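Local coordinates for protein beta-galactosidase (Geobacillus stearothermophilus, PDB 4OIF) that probably hydrolyses terminal non-reducing beta-D-galactose residues from beta-D-galactosides, as a zinc-binding, trimeric glycoside hydrolase of family 42, at residues T9-N13 against L150-H154; P23-L27 against R363-G367; L39-H44 against F388-A392. All coordinates share one frame; numbering follows the deposited sequence.

Contact 1 of 3, residues T9-N13 against L150-H154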
loop_
_atom_site.group_PDB
_atom_site.type_symbol
_atom_site.label_atom_id
_atom_site.label_comp_id
_atom_site.label_asym_id
_atom_site.label_seq_id
_atom_site.Cartn_x
_atom_site.Cartn_y
_atom_site.Cartn_z
ATOM N N THR A 9 -24.181 38.789 -7.082
ATOM C CA THR A 9 -22.758 38.524 -7.271
ATOM C C THR A 9 -22.350 38.737 -8.726
ATOM O O THR A 9 -21.176 38.968 -9.014
ATOM C CB THR A 9 -22.369 37.089 -6.810
ATOM O OG1 THR A 9 -23.162 36.113 -7.501
ATOM C CG2 THR A 9 -22.565 36.933 -5.299
ATOM N N THR A 10 -23.315 38.657 -9.641
ATOM C CA THR A 10 -23.066 38.975 -11.047
ATOM C C THR A 10 -24.158 39.875 -11.584
ATOM O O THR A 10 -25.117 40.198 -10.880
ATOM C CB THR A 10 -22.993 37.725 -11.959
ATOM O OG1 THR A 10 -24.304 37.401 -12.438
ATOM C CG2 THR A 10 -22.434 36.548 -11.221
ATOM N N GLN A 11 -24.004 40.252 -12.851
ATOM C CA GLN A 11 -24.956 41.112 -13.546
ATOM C C GLN A 11 -26.238 40.353 -13.908
ATOM O O GLN A 11 -27.190 40.938 -14.416
ATOM C CB GLN A 11 -24.309 41.694 -14.812
ATOM C CG GLN A 11 -24.864 43.026 -15.247
ATOM C CD GLN A 11 -24.401 44.165 -14.350
ATOM O OE1 GLN A 11 -23.444 44.021 -13.585
ATOM N NE2 GLN A 11 -25.084 45.304 -14.436
ATOM N N ALA A 12 -26.255 39.048 -13.653
ATOM C CA ALA A 12 -27.389 38.217 -14.027
ATOM C C ALA A 12 -28.506 38.277 -12.996
ATOM O O ALA A 12 -28.268 38.115 -11.801
ATOM C CB ALA A 12 -26.950 36.785 -14.227
ATOM N N ASN A 13 -29.725 38.506 -13.475
ATOM C CA ASN A 13 -30.915 38.494 -12.627
ATOM C C ASN A 13 -31.609 37.145 -12.736
ATOM O O ASN A 13 -32.826 37.032 -12.565
ATOM C CB ASN A 13 -31.881 39.623 -13.017
ATOM C CG ASN A 13 -32.545 39.388 -14.373
ATOM O OD1 ASN A 13 -31.946 38.814 -15.285
ATOM N ND2 ASN A 13 -33.793 39.831 -14.506
ATOM N N LEU A 150 -20.138 38.500 -22.026
ATOM C CA LEU A 150 -19.173 38.272 -20.949
ATOM C C LEU A 150 -19.807 38.491 -19.590
ATOM O O LEU A 150 -20.389 39.537 -19.337
ATOM C CB LEU A 150 -17.943 39.171 -21.097
ATOM C CG LEU A 150 -16.893 38.906 -20.011
ATOM C CD1 LEU A 150 -16.504 37.445 -20.029
ATOM C CD2 LEU A 150 -15.658 39.798 -20.165
ATOM N N LEU A 151 -19.683 37.506 -18.711
ATOM C CA LEU A 151 -20.330 37.591 -17.407
ATOM C C LEU A 151 -19.358 37.672 -16.240
ATOM O O LEU A 151 -19.528 38.470 -15.319
ATOM C CB LEU A 151 -21.244 36.389 -17.181
ATOM C CG LEU A 151 -22.113 36.552 -15.937
ATOM C CD1 LEU A 151 -23.183 37.606 -16.197
ATOM C CD2 LEU A 151 -22.739 35.234 -15.499
ATOM N N MET A 152 -18.342 36.831 -16.289
ATOM C CA MET A 152 -17.449 36.647 -15.157
ATOM C C MET A 152 -16.136 36.018 -15.626
ATOM O O MET A 152 -16.094 35.340 -16.655
ATOM C CB MET A 152 -18.142 35.780 -14.097
ATOM C CG MET A 152 -17.399 35.562 -12.782
ATOM S SD MET A 152 -18.450 34.658 -11.594
ATOM C CE MET A 152 -19.007 33.291 -12.601
ATOM N N TRP A 153 -15.064 36.271 -14.887
ATOM C CA TRP A 153 -13.800 35.622 -15.150
ATOM C C TRP A 153 -13.672 34.372 -14.276
ATOM O O TRP A 153 -13.987 34.398 -13.082
ATOM C CB TRP A 153 -12.637 36.575 -14.888
ATOM C CG TRP A 153 -12.515 37.690 -15.880
ATOM C CD1 TRP A 153 -12.859 38.993 -15.694
ATOM C CD2 TRP A 153 -11.989 37.598 -17.206
ATOM N NE1 TRP A 153 -12.589 39.720 -16.823
ATOM C CE2 TRP A 153 -12.054 38.885 -17.768
ATOM C CE3 TRP A 153 -11.470 36.549 -17.975
ATOM C CZ2 TRP A 153 -11.629 39.153 -19.066
ATOM C CZ3 TRP A 153 -11.043 36.814 -19.254
ATOM C CH2 TRP A 153 -11.123 38.105 -19.790
ATOM N N HIS A 154 -13.204 33.291 -14.896
ATOM C CA HIS A 154 -12.939 32.012 -14.248
ATOM C C HIS A 154 -11.417 31.839 -14.261
ATOM O O HIS A 154 -10.849 31.306 -15.206
ATOM C CB HIS A 154 -13.697 30.899 -15.007
ATOM C CG HIS A 154 -13.454 29.497 -14.525
ATOM N ND1 HIS A 154 -12.195 28.941 -14.411
ATOM C CD2 HIS A 154 -14.329 28.500 -14.236
ATOM C CE1 HIS A 154 -12.306 27.681 -14.023
ATOM N NE2 HIS A 154 -13.590 27.386 -13.920
HETATM O O HOH W 1 -21.376 40.077 -14.340
#

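Contact 2 of 3, residues P23-L27 against R363-G367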
loop_
_atom_site.group_PDB
_atom_site.type_symbol
_atom_site.label_atom_id
_atom_site.label_comp_id
_atom_site.label_asym_id
_atom_site.label_seq_id
_atom_site.Cartn_x
_atom_site.Cartn_y
_atom_site.Cartn_z
ATOM N N PRO A 23 -15.841 23.775 -27.129
ATOM C CA PRO A 23 -15.916 23.681 -28.587
ATOM C C PRO A 23 -14.533 23.581 -29.219
ATOM O O PRO A 23 -14.423 23.113 -30.348
ATOM C CB PRO A 23 -16.608 24.989 -28.987
ATOM C CG PRO A 23 -16.273 25.935 -27.875
ATOM C CD PRO A 23 -16.290 25.093 -26.645
ATOM N N ASP A 24 -13.500 23.998 -28.496
ATOM C CA ASP A 24 -12.136 23.920 -29.008
ATOM C C ASP A 24 -11.725 22.465 -29.283
ATOM O O ASP A 24 -10.752 22.205 -29.988
ATOM C CB ASP A 24 -11.148 24.604 -28.036
ATOM C CG ASP A 24 -11.399 24.240 -26.564
ATOM O OD1 ASP A 24 -12.561 24.320 -26.088
ATOM O OD2 ASP A 24 -10.420 23.871 -25.877
ATOM N N GLN A 25 -12.484 21.513 -28.745
ATOM C CA GLN A 25 -12.249 20.106 -29.045
ATOM C C GLN A 25 -13.057 19.620 -30.247
ATOM O O GLN A 25 -12.956 18.458 -30.640
ATOM C CB GLN A 25 -12.584 19.244 -27.842
ATOM C CG GLN A 25 -11.821 19.601 -26.600
ATOM C CD GLN A 25 -12.362 18.876 -25.389
ATOM O OE1 GLN A 25 -12.990 17.823 -25.518
ATOM N NE2 GLN A 25 -12.140 19.444 -24.208
ATOM N N TRP A 26 -13.852 20.511 -30.826
ATOM C CA TRP A 26 -14.760 20.136 -31.903
ATOM C C TRP A 26 -14.711 21.102 -33.093
ATOM O O TRP A 26 -15.689 21.235 -33.827
ATOM C CB TRP A 26 -16.195 20.058 -31.372
ATOM C CG TRP A 26 -16.383 19.083 -30.257
ATOM C CD1 TRP A 26 -16.265 19.333 -28.922
ATOM C CD2 TRP A 26 -16.732 17.700 -30.379
ATOM N NE1 TRP A 26 -16.518 18.193 -28.202
ATOM C CE2 TRP A 26 -16.807 17.174 -29.069
ATOM C CE3 TRP A 26 -16.989 16.854 -31.465
ATOM C CZ2 TRP A 26 -17.130 15.835 -28.813
ATOM C CZ3 TRP A 26 -17.312 15.528 -31.215
ATOM C CH2 TRP A 26 -17.377 15.029 -29.898
ATOM N N LEU A 27 -13.577 21.769 -33.285
ATOM C CA LEU A 27 -13.473 22.808 -34.313
ATOM C C LEU A 27 -13.552 22.242 -35.734
ATOM O O LEU A 27 -13.854 22.960 -36.684
ATOM C CB LEU A 27 -12.175 23.598 -34.122
ATOM C CG LEU A 27 -12.134 24.405 -32.816
ATOM C CD1 LEU A 27 -10.845 25.217 -32.713
ATOM C CD2 LEU A 27 -13.384 25.301 -32.675
ATOM N N ARG A 363 -20.636 18.823 -23.158
ATOM C CA ARG A 363 -20.573 17.673 -24.044
ATOM C C ARG A 363 -19.380 16.780 -23.697
ATOM O O ARG A 363 -18.265 17.266 -23.517
ATOM C CB ARG A 363 -20.491 18.140 -25.504
ATOM C CG ARG A 363 -20.592 17.019 -26.527
ATOM C CD ARG A 363 -20.450 17.534 -27.966
ATOM N NE ARG A 363 -21.652 18.229 -28.431
ATOM C CZ ARG A 363 -22.723 17.632 -28.960
ATOM N NH1 ARG A 363 -22.779 16.305 -29.106
ATOM N NH2 ARG A 363 -23.753 18.372 -29.338
ATOM N N LYS A 364 -19.621 15.476 -23.614
ATOM C CA LYS A 364 -18.561 14.511 -23.340
ATOM C C LYS A 364 -17.401 14.627 -24.309
ATOM O O LYS A 364 -17.591 14.795 -25.519
ATOM C CB LYS A 364 -19.109 13.077 -23.372
ATOM C CG LYS A 364 -20.015 12.767 -22.175
ATOM C CD LYS A 364 -20.403 11.302 -22.091
ATOM C CE LYS A 364 -21.269 11.045 -20.866
ATOM N NZ LYS A 364 -21.957 9.721 -20.950
ATOM N N SER A 365 -16.196 14.547 -23.756
ATOM C CA SER A 365 -14.984 14.430 -24.548
ATOM C C SER A 365 -15.006 13.131 -25.333
ATOM O O SER A 365 -15.377 12.102 -24.811
ATOM C CB SER A 365 -13.748 14.485 -23.645
ATOM O OG SER A 365 -13.576 15.785 -23.123
ATOM N N ARG A 366 -14.603 13.159 -26.589
ATOM C CA ARG A 366 -14.642 11.925 -27.345
ATOM C C ARG A 366 -13.517 10.987 -26.946
ATOM O O ARG A 366 -13.644 9.762 -27.041
ATOM C CB ARG A 366 -14.561 12.201 -28.833
ATOM C CG ARG A 366 -14.889 10.979 -29.635
ATOM C CD ARG A 366 -14.920 11.295 -31.090
ATOM N NE ARG A 366 -15.147 10.095 -31.874
ATOM C CZ ARG A 366 -14.832 10.001 -33.154
ATOM N NH1 ARG A 366 -14.276 11.040 -33.772
ATOM N NH2 ARG A 366 -15.059 8.875 -33.810
ATOM N N GLY A 367 -12.409 11.572 -26.509
ATOM C CA GLY A 367 -11.246 10.797 -26.123
ATOM C C GLY A 367 -10.621 11.370 -24.868
ATOM O O GLY A 367 -11.122 12.353 -24.320
HETATM O O HOH W 2 -13.607 18.632 -21.755
HETATM O O HOH W 3 -16.516 18.284 -25.419
#

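Contact 3 of 3, residues L39-H44 against F388-A392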
loop_
_atom_site.group_PDB
_atom_site.type_symbol
_atom_site.label_atom_id
_atom_site.label_comp_id
_atom_site.label_asym_id
_atom_site.label_seq_id
_atom_site.Cartn_x
_atom_site.Cartn_y
_atom_site.Cartn_z
ATOM N N LEU A 39 -29.336 22.277 -28.732
ATOM C CA LEU A 39 -29.497 21.497 -27.507
ATOM C C LEU A 39 -29.389 22.391 -26.267
ATOM O O LEU A 39 -29.979 22.113 -25.221
ATOM C CB LEU A 39 -28.474 20.368 -27.450
ATOM C CG LEU A 39 -28.506 19.403 -28.635
ATOM C CD1 LEU A 39 -27.927 18.034 -28.257
ATOM C CD2 LEU A 39 -29.904 19.271 -29.223
ATOM N N MET A 40 -28.642 23.478 -26.399
ATOM C CA MET A 40 -28.561 24.465 -25.349
ATOM C C MET A 40 -29.938 25.058 -25.147
ATOM O O MET A 40 -30.394 25.203 -24.008
ATOM C CB MET A 40 -27.539 25.538 -25.695
ATOM C CG MET A 40 -26.115 25.099 -25.413
ATOM S SD MET A 40 -24.864 26.236 -26.023
ATOM C CE MET A 40 -23.370 25.361 -25.528
ATOM N N LYS A 41 -30.631 25.363 -26.241
ATOM C CA LYS A 41 -32.015 25.808 -26.070
ATOM C C LYS A 41 -32.883 24.719 -25.419
ATOM O O LYS A 41 -33.584 24.979 -24.448
ATOM C CB LYS A 41 -32.611 26.256 -27.402
ATOM C CG LYS A 41 -31.811 27.402 -28.038
ATOM C CD LYS A 41 -32.621 28.145 -29.089
ATOM C CE LYS A 41 -33.240 27.194 -30.092
ATOM N NZ LYS A 41 -34.046 27.872 -31.144
ATOM N N LEU A 42 -32.800 23.490 -25.911
ATOM C CA LEU A 42 -33.690 22.451 -25.396
ATOM C C LEU A 42 -33.446 22.109 -23.925
ATOM O O LEU A 42 -34.358 21.646 -23.238
ATOM C CB LEU A 42 -33.586 21.181 -26.245
ATOM C CG LEU A 42 -34.081 21.341 -27.688
ATOM C CD1 LEU A 42 -33.782 20.098 -28.503
ATOM C CD2 LEU A 42 -35.559 21.660 -27.733
ATOM N N SER A 43 -32.233 22.346 -23.438
ATOM C CA SER A 43 -31.889 22.001 -22.054
ATOM C C SER A 43 -32.080 23.174 -21.099
ATOM O O SER A 43 -31.865 23.045 -19.890
ATOM C CB SER A 43 -30.444 21.493 -21.971
ATOM O OG SER A 43 -29.535 22.449 -22.490
ATOM N N HIS A 44 -32.496 24.307 -21.655
ATOM C CA HIS A 44 -32.666 25.548 -20.901
ATOM C C HIS A 44 -31.400 25.873 -20.118
ATOM O O HIS A 44 -31.429 26.118 -18.910
ATOM C CB HIS A 44 -33.870 25.464 -19.968
ATOM C CG HIS A 44 -35.097 24.911 -20.622
ATOM N ND1 HIS A 44 -36.081 25.715 -21.157
ATOM C CD2 HIS A 44 -35.496 23.636 -20.833
ATOM C CE1 HIS A 44 -37.036 24.956 -21.665
ATOM N NE2 HIS A 44 -36.704 23.692 -21.485
ATOM N N PHE A 388 -30.145 14.201 -20.139
ATOM C CA PHE A 388 -30.507 15.441 -20.829
ATOM C C PHE A 388 -31.846 15.963 -20.323
ATOM O O PHE A 388 -31.998 17.158 -20.043
ATOM C CB PHE A 388 -30.567 15.247 -22.351
ATOM C CG PHE A 388 -30.722 16.541 -23.120
ATOM C CD1 PHE A 388 -31.985 17.061 -23.392
ATOM C CD2 PHE A 388 -29.602 17.243 -23.553
ATOM C CE1 PHE A 388 -32.128 18.251 -24.083
ATOM C CE2 PHE A 388 -29.733 18.440 -24.248
ATOM C CZ PHE A 388 -30.999 18.946 -24.513
ATOM N N GLN A 389 -32.810 15.059 -20.190
ATOM C CA GLN A 389 -34.141 15.447 -19.762
ATOM C C GLN A 389 -34.134 15.957 -18.326
ATOM O O GLN A 389 -34.771 16.966 -18.030
ATOM C CB GLN A 389 -35.127 14.282 -19.931
ATOM C CG GLN A 389 -35.483 13.978 -21.396
ATOM C CD GLN A 389 -35.906 15.227 -22.184
ATOM O OE1 GLN A 389 -36.709 16.043 -21.712
ATOM N NE2 GLN A 389 -35.361 15.378 -23.392
ATOM N N GLU A 390 -33.406 15.308 -17.424
ATOM C CA GLU A 390 -33.458 15.806 -16.056
ATOM C C GLU A 390 -32.726 17.148 -15.950
ATOM O O GLU A 390 -33.145 18.027 -15.181
ATOM C CB GLU A 390 -32.896 14.799 -15.049
ATOM C CG GLU A 390 -33.121 15.283 -13.614
ATOM C CD GLU A 390 -33.146 14.171 -12.575
ATOM O OE1 GLU A 390 -33.318 12.986 -12.953
ATOM O OE2 GLU A 390 -32.994 14.500 -11.375
ATOM N N VAL A 391 -31.657 17.321 -16.725
ATOM C CA VAL A 391 -31.036 18.641 -16.811
ATOM C C VAL A 391 -32.043 19.696 -17.304
ATOM O O VAL A 391 -32.156 20.770 -16.721
ATOM C CB VAL A 391 -29.803 18.624 -17.725
ATOM C CG1 VAL A 391 -29.373 20.038 -18.085
ATOM C CG2 VAL A 391 -28.672 17.879 -17.040
ATOM N N ALA A 392 -32.798 19.367 -18.343
ATOM C CA ALA A 392 -33.845 20.253 -18.851
ATOM C C ALA A 392 -34.881 20.592 -17.781
ATOM O O ALA A 392 -35.313 21.731 -17.677
ATOM C CB ALA A 392 -34.529 19.628 -20.058
#

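Contact 1 of 3, residues T9-N13 against L150-H154
Q11 and L151 mark the closest backbone approach, CA to CA 7.0 Å, where the irregular segment 9-13 passes the beginning of strand 150-154 without pairing with it. No direct hydrogen bond joins the two segments. One water does the job instead: it accepts from Q11 N at 3.0 Å and donates to L151 O at 2.6 Å, so the amide of the loop and the first part of the strand share a single solvent molecule.

Beside this bridge the side chains of T10 and L151 meet at about a right angle. L151 has its CG trans to the backbone nitrogen (chi1 -171°), and the fork at its end carries both methyls up to the hydroxyl of T10, CD1 lying 3.9 Å and CD2 4.1 Å from T10 OG1. That hydroxyl is already engaged on its own side of the contact. With chi1 at 89°, OG1 sits between the backbone N and the carbonyl carbon, and it accepts from A12 N at 2.8 Å with a nearly straight N-H...O angle of 163°. This is an ST turn, and it holds the bend of the loop that L151 packs against. The same L151 CD1 also reaches the methyl of A12, at 4.3 Å from its CB. A looser touch of M152 SD on T10 CG2, at 4.4 Å, is doubtful, because M152 has two conformers.

The strand is one stave of a TIM barrel, bonded in parallel to strands 83-87 and 252-259. T10 also touches L319 of strand 319-322, and T9 lies on V280 and Q316 in neighbouring loops, which is consistent with the segment before strand 16-21 packing across the N-terminal mouth of the barrel.

Contact 2 of 3, residues P23-L27 against R363-G367
Q25 and S365 are the nearest residues by backbone, CA to CA 7.7 Å, with a short 3-10 turn beginning at P23 facing the irregular segment 363-367. Both belong to the TIM barrel: they are loops that follow the parallel neighbours 16-21 and 356-359, on the active-site side where strands hand over to helices. Q25 lies with its side chain about 9 Å from that of R119, a predicted substrate-binding residue.

The indole of W26 takes the largest share of the packing. R363 CD stands 3.7 Å above its plane, offset toward the rim, in an off-centre CH-pi contact. A bend at chi3 (-75°) then turns the guanidinium away, to a salt bridge with D36 and a hydrogen bond with N381; its pull on the ring is at most a weak, long cation-pi attraction. At the rim, close to the ring plane, K364 O lies 3.5 Å from W26 CZ2, while R366 CB touches CH2 at 4.1 Å.

Q25 reaches over in extended form to put OE1 3.2 Å from S365 OG, a possible hydrogen bond that is not settled. The firm donor to OE1 is W192 of the second subunit, whose ring meets W26 edge-to-face, and R366 NE donates to A512 O of that same subunit. The loop pair is therefore part of the trimer interface.

Two waters complete the junction. One accepts from Q25 NE2 and lies near S365 OG; the other, level with the indole, accepts a hydrogen bond from W26 NE1 at 2.8 Å and donates one to R363 O, also at 2.8 Å.

Contact 3 of 3, residues L39-H44 against F388-A392
F388 meets L39, L42 and S43 with the far end of its ring, and these contacts give it the largest share of the surface buried here. Its CG is trans to the backbone nitrogen (chi1 -171°), which sends the ring out from helix 386-399 toward the last turn of helix 30-42. L42 CB lies in the plane of the ring at its edge, 3.8 Å from CZ, and the carbonyl oxygen L39 O comes to the same edge, 3.4 Å from CZ. S43 CB approaches CZ obliquely at 3.6 Å, while L39 CB packs on CE2.

L39 O is thus next to an aromatic edge while serving two donors. S43 N bonds to it from one face of its plane and S43 OG from the other, the latter at 2.8 Å with a C=O...O angle of 137°. The hydroxyl is also bonded to T45 OG1, so the serine is tied down at the end of the helix with its CB turned against the phenyl ring.

These are the first and last helices around the TIM barrel, packed side by side where the cylinder closes on itself. Helix 30-42 ends in a Schellman motif, with H44 at positive phi and its N bonded to K41 O.

The turn brings S43 and A392 together, CA to CA only 4.1 Å, a spacing the small methyl of A392 permits. A392 CA points its hydrogen at S43 O, 3.6 Å away and almost straight at 169°, and A392 CB rests against L42 O. H44 then leans over, its CD2 3.7 Å from A392 O; K41 O sits over the centre of the imidazole, whose ND1 bonds to K399 NZ.

From the N terminus the chain lays down 9-13, runs through strand 16-21 to 23-27, then along helix 30-42 to 39-44; their partners follow in the same order, 150-154, 363-367 and 388-392. Each pair of contacts therefore crosses, and none nests within another. Contact 1 closes a loop of 136 residues between the leading segment and a strand of the barrel wall. Contacts 2 and 3 close much longer ones, 335 and 343 residues, joining the first beta-alpha unit to the last, through loops and through helices respectively. They lie close, nearest atoms about 4 Å apart without touching, whereas contact 1 is about 12 Å or more from either.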